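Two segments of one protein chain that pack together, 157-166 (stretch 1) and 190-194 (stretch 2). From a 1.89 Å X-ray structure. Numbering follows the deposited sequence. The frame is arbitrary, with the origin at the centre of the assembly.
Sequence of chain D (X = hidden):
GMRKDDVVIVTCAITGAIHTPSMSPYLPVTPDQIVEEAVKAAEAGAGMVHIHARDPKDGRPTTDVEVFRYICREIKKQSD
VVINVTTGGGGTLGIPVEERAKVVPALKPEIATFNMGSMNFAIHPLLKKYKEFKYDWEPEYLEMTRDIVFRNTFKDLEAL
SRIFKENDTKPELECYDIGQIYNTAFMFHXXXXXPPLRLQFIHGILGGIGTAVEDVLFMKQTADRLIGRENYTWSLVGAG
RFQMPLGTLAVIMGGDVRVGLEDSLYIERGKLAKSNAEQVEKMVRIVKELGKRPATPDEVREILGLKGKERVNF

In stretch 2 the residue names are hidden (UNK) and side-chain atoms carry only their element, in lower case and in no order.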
# COMPACT_ATOMS: atom_id res chain seq x y z
N LEU D 157 21.16 -21.87 -4.21
CA LEU D 157 20.77 -20.96 -5.30
C LEU D 157 21.99 -20.51 -6.13
O LEU D 157 21.89 -20.31 -7.35
CB LEU D 157 19.99 -19.75 -4.76
CG LEU D 157 18.72 -20.13 -4.00
CD1 LEU D 157 18.10 -18.91 -3.34
CD2 LEU D 157 17.74 -20.86 -4.92
N GLU D 158 23.14 -20.36 -5.49
CA GLU D 158 24.34 -20.02 -6.20
C GLU D 158 24.67 -21.13 -7.20
O GLU D 158 24.92 -20.86 -8.38
CB GLU D 158 25.51 -19.83 -5.22
CG GLU D 158 25.39 -18.60 -4.36
CD GLU D 158 26.38 -18.56 -3.19
OE1 GLU D 158 27.48 -19.17 -3.30
OE2 GLU D 158 26.06 -17.90 -2.17
N ALA D 159 24.66 -22.38 -6.73
CA ALA D 159 25.01 -23.53 -7.58
C ALA D 159 23.98 -23.70 -8.72
O ALA D 159 24.34 -24.00 -9.87
CB ALA D 159 25.13 -24.82 -6.75
N LEU D 160 22.70 -23.50 -8.38
CA LEU D 160 21.60 -23.56 -9.35
C LEU D 160 21.75 -22.49 -10.43
O LEU D 160 21.56 -22.79 -11.61
CB LEU D 160 20.24 -23.46 -8.66
CG LEU D 160 19.02 -24.00 -9.40
CD1 LEU D 160 19.13 -25.49 -9.54
CD2 LEU D 160 17.70 -23.62 -8.71
N SER D 161 22.13 -21.26 -10.05
CA SER D 161 22.31 -20.21 -11.02
C SER D 161 23.37 -20.64 -12.04
O SER D 161 23.20 -20.43 -13.24
CB SER D 161 22.67 -18.89 -10.35
OG SER D 161 24.06 -18.80 -10.03
N ARG D 162 24.44 -21.30 -11.57
CA ARG D 162 25.47 -21.77 -12.46
C ARG D 162 25.06 -22.90 -13.37
O ARG D 162 25.38 -22.89 -14.55
CB ARG D 162 26.68 -22.22 -11.68
CG ARG D 162 27.48 -21.06 -11.09
CD ARG D 162 28.82 -21.57 -10.50
NE ARG D 162 28.62 -22.12 -9.14
CZ ARG D 162 28.47 -21.38 -8.03
NH1 ARG D 162 28.50 -20.04 -8.08
NH2 ARG D 162 28.28 -21.99 -6.85
N ILE D 163 24.33 -23.86 -12.82
CA ILE D 163 23.78 -24.96 -13.59
C ILE D 163 22.89 -24.46 -14.74
O ILE D 163 22.98 -24.96 -15.88
CB ILE D 163 23.01 -25.95 -12.68
CG1 ILE D 163 23.98 -26.74 -11.82
CG2 ILE D 163 22.18 -26.90 -13.53
CD1 ILE D 163 23.36 -27.34 -10.57
N PHE D 164 22.04 -23.47 -14.47
CA PHE D 164 21.15 -22.93 -15.51
C PHE D 164 21.96 -22.27 -16.61
O PHE D 164 21.72 -22.50 -17.79
CB PHE D 164 20.12 -21.95 -14.93
CG PHE D 164 18.90 -22.62 -14.36
CD1 PHE D 164 19.02 -23.61 -13.38
CD2 PHE D 164 17.62 -22.25 -14.79
CE1 PHE D 164 17.86 -24.23 -12.82
CE2 PHE D 164 16.48 -22.86 -14.24
CZ PHE D 164 16.62 -23.86 -13.26
N LYS D 165 22.95 -21.47 -16.22
CA LYS D 165 23.81 -20.82 -17.23
C LYS D 165 24.56 -21.84 -18.08
O LYS D 165 24.70 -21.66 -19.27
CB LYS D 165 24.79 -19.89 -16.53
CG LYS D 165 24.19 -18.57 -16.10
CD LYS D 165 25.13 -17.81 -15.21
CE LYS D 165 24.50 -16.51 -14.75
NZ LYS D 165 25.41 -15.78 -13.84
N GLU D 166 25.09 -22.88 -17.46
CA GLU D 166 25.86 -23.92 -18.17
C GLU D 166 25.06 -24.64 -19.25
O GLU D 166 25.60 -25.08 -20.24
CB GLU D 166 26.31 -24.97 -17.16
CG GLU D 166 27.43 -24.51 -16.30
CD GLU D 166 27.66 -25.41 -15.08
OE1 GLU D 166 26.98 -26.46 -14.99
OE2 GLU D 166 28.52 -25.06 -14.22
N UNK D 190 24.09 -9.51 -6.73
CA UNK D 190 25.33 -10.23 -6.51
C UNK D 190 25.92 -10.81 -7.81
O UNK D 190 27.01 -11.34 -7.82
c UNK D 190 24.96 -10.82 -4.07
o UNK D 190 27.25 -10.92 -3.54
o UNK D 190 26.17 -9.09 -2.96
c UNK D 190 25.10 -11.34 -5.48
c UNK D 190 26.21 -10.23 -3.49
N UNK D 191 25.18 -10.68 -8.90
CA UNK D 191 25.63 -11.12 -10.19
C UNK D 191 25.26 -12.54 -10.56
O UNK D 191 25.76 -13.02 -11.53
N UNK D 192 24.42 -13.24 -9.79
CA UNK D 192 24.18 -14.66 -10.09
C UNK D 192 23.08 -14.85 -11.13
O UNK D 192 23.14 -15.80 -11.92
c UNK D 192 23.82 -15.45 -8.85
o UNK D 192 27.96 -15.80 -5.08
c UNK D 192 25.98 -16.44 -8.07
c UNK D 192 24.93 -15.55 -7.87
c UNK D 192 25.95 -14.86 -5.80
c UNK D 192 26.98 -15.72 -6.02
c UNK D 192 27.02 -16.53 -7.14
c UNK D 192 24.92 -14.79 -6.72
N UNK D 193 22.12 -13.92 -11.15
CA UNK D 193 20.96 -14.03 -12.02
C UNK D 193 21.09 -12.98 -13.13
O UNK D 193 21.31 -11.81 -12.85
c UNK D 193 19.69 -13.83 -11.19
c UNK D 193 19.38 -16.31 -10.63
c UNK D 193 19.48 -14.85 -10.07
c UNK D 193 18.22 -14.50 -9.21
N UNK D 194 20.92 -13.38 -14.37
CA UNK D 194 21.10 -12.47 -15.49
C UNK D 194 19.78 -11.81 -15.90
O UNK D 194 18.78 -12.49 -16.14
o UNK D 194 23.77 -10.40 -17.91
c UNK D 194 23.45 -11.41 -17.22
c UNK D 194 21.71 -13.22 -16.69
o UNK D 194 24.04 -11.69 -16.13
c UNK D 194 22.30 -12.32 -17.73
O HOH W 1 21.36 -18.23 -13.45
O HOH W 2 24.18 -13.16 -14.06

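Position 190 carries five side-chain atoms, three carbons in an unbranched run and two oxygens on the third. They touch nothing on stretch 1. A carboxylate at the end of a two-methylene arm is glutamate, Glu 190.

Position 191 has no side-chain atoms at all, which makes it glycine. The backbone explains the choice: phi is 91°, and the residue is the first to leave a helix, in a Schellman motif. A CB here would be jammed against the carbonyl O of Glu 190, whereas it would find nothing of stretch 1 close by. The rule that fixes Gly 191 is therefore one of chain geometry, not of packing.

Position 192 shows one carbon leading to a ring of six carbons that bears a single oxygen. The ring lies against the helix, one face covered by CG of Glu 158 and its edge near the guanidinium of Arg 162. A phenol on a methylene is tyrosine. In Tyr 192, CZ sits 3.7 Å from CG of Glu 158, and that CG of Glu 158 stands 4.0 Å from the centroid of the Tyr 192 ring, 22° off the normal, a CH-pi contact. CE1 of Tyr 192 lies 3.9 Å from NH1 of Arg 162, near the guanidinium plane, so the two groups meet edge to edge rather than stacking.

Position 193 has four carbons, forked at the second. CA-to-CB points away from the helix, yet the end of the side chain comes nearer, one branch tip approaching CB of Ser 161. The fork makes it leucine, and CD2 of Leu 193 reaches 4.2 Å from CB of Ser 161.

Position 194 again has three carbons and two oxygens on the last, and makes no direct contact with stretch 1. It is glutamate. OE1 of Glu 194 lies 2.5 Å from water 2, and water 2 is also 2.9 Å from NZ of Lys 165.

The contact works as a small aromatic patch pinned by one direct hydrogen bond. Glu 158, Ser 161, Arg 162 and Lys 165 bring one side of the helix to the loop. Ser 161, whose OG is spent on O of Glu 158 at 2.8 Å, keeps a small side chain where the backbones run close, CB of Ser 161 being 3.5 Å from O of Tyr 192. One turn on, extended Lys 165 donates from NZ to O of Tyr 192 at 3.0 Å. Water 1 joins O of Ser 161 to it too, though its bond to the tyrosine carbonyl is weak.

Stretch 2 (190-194) EGYLE
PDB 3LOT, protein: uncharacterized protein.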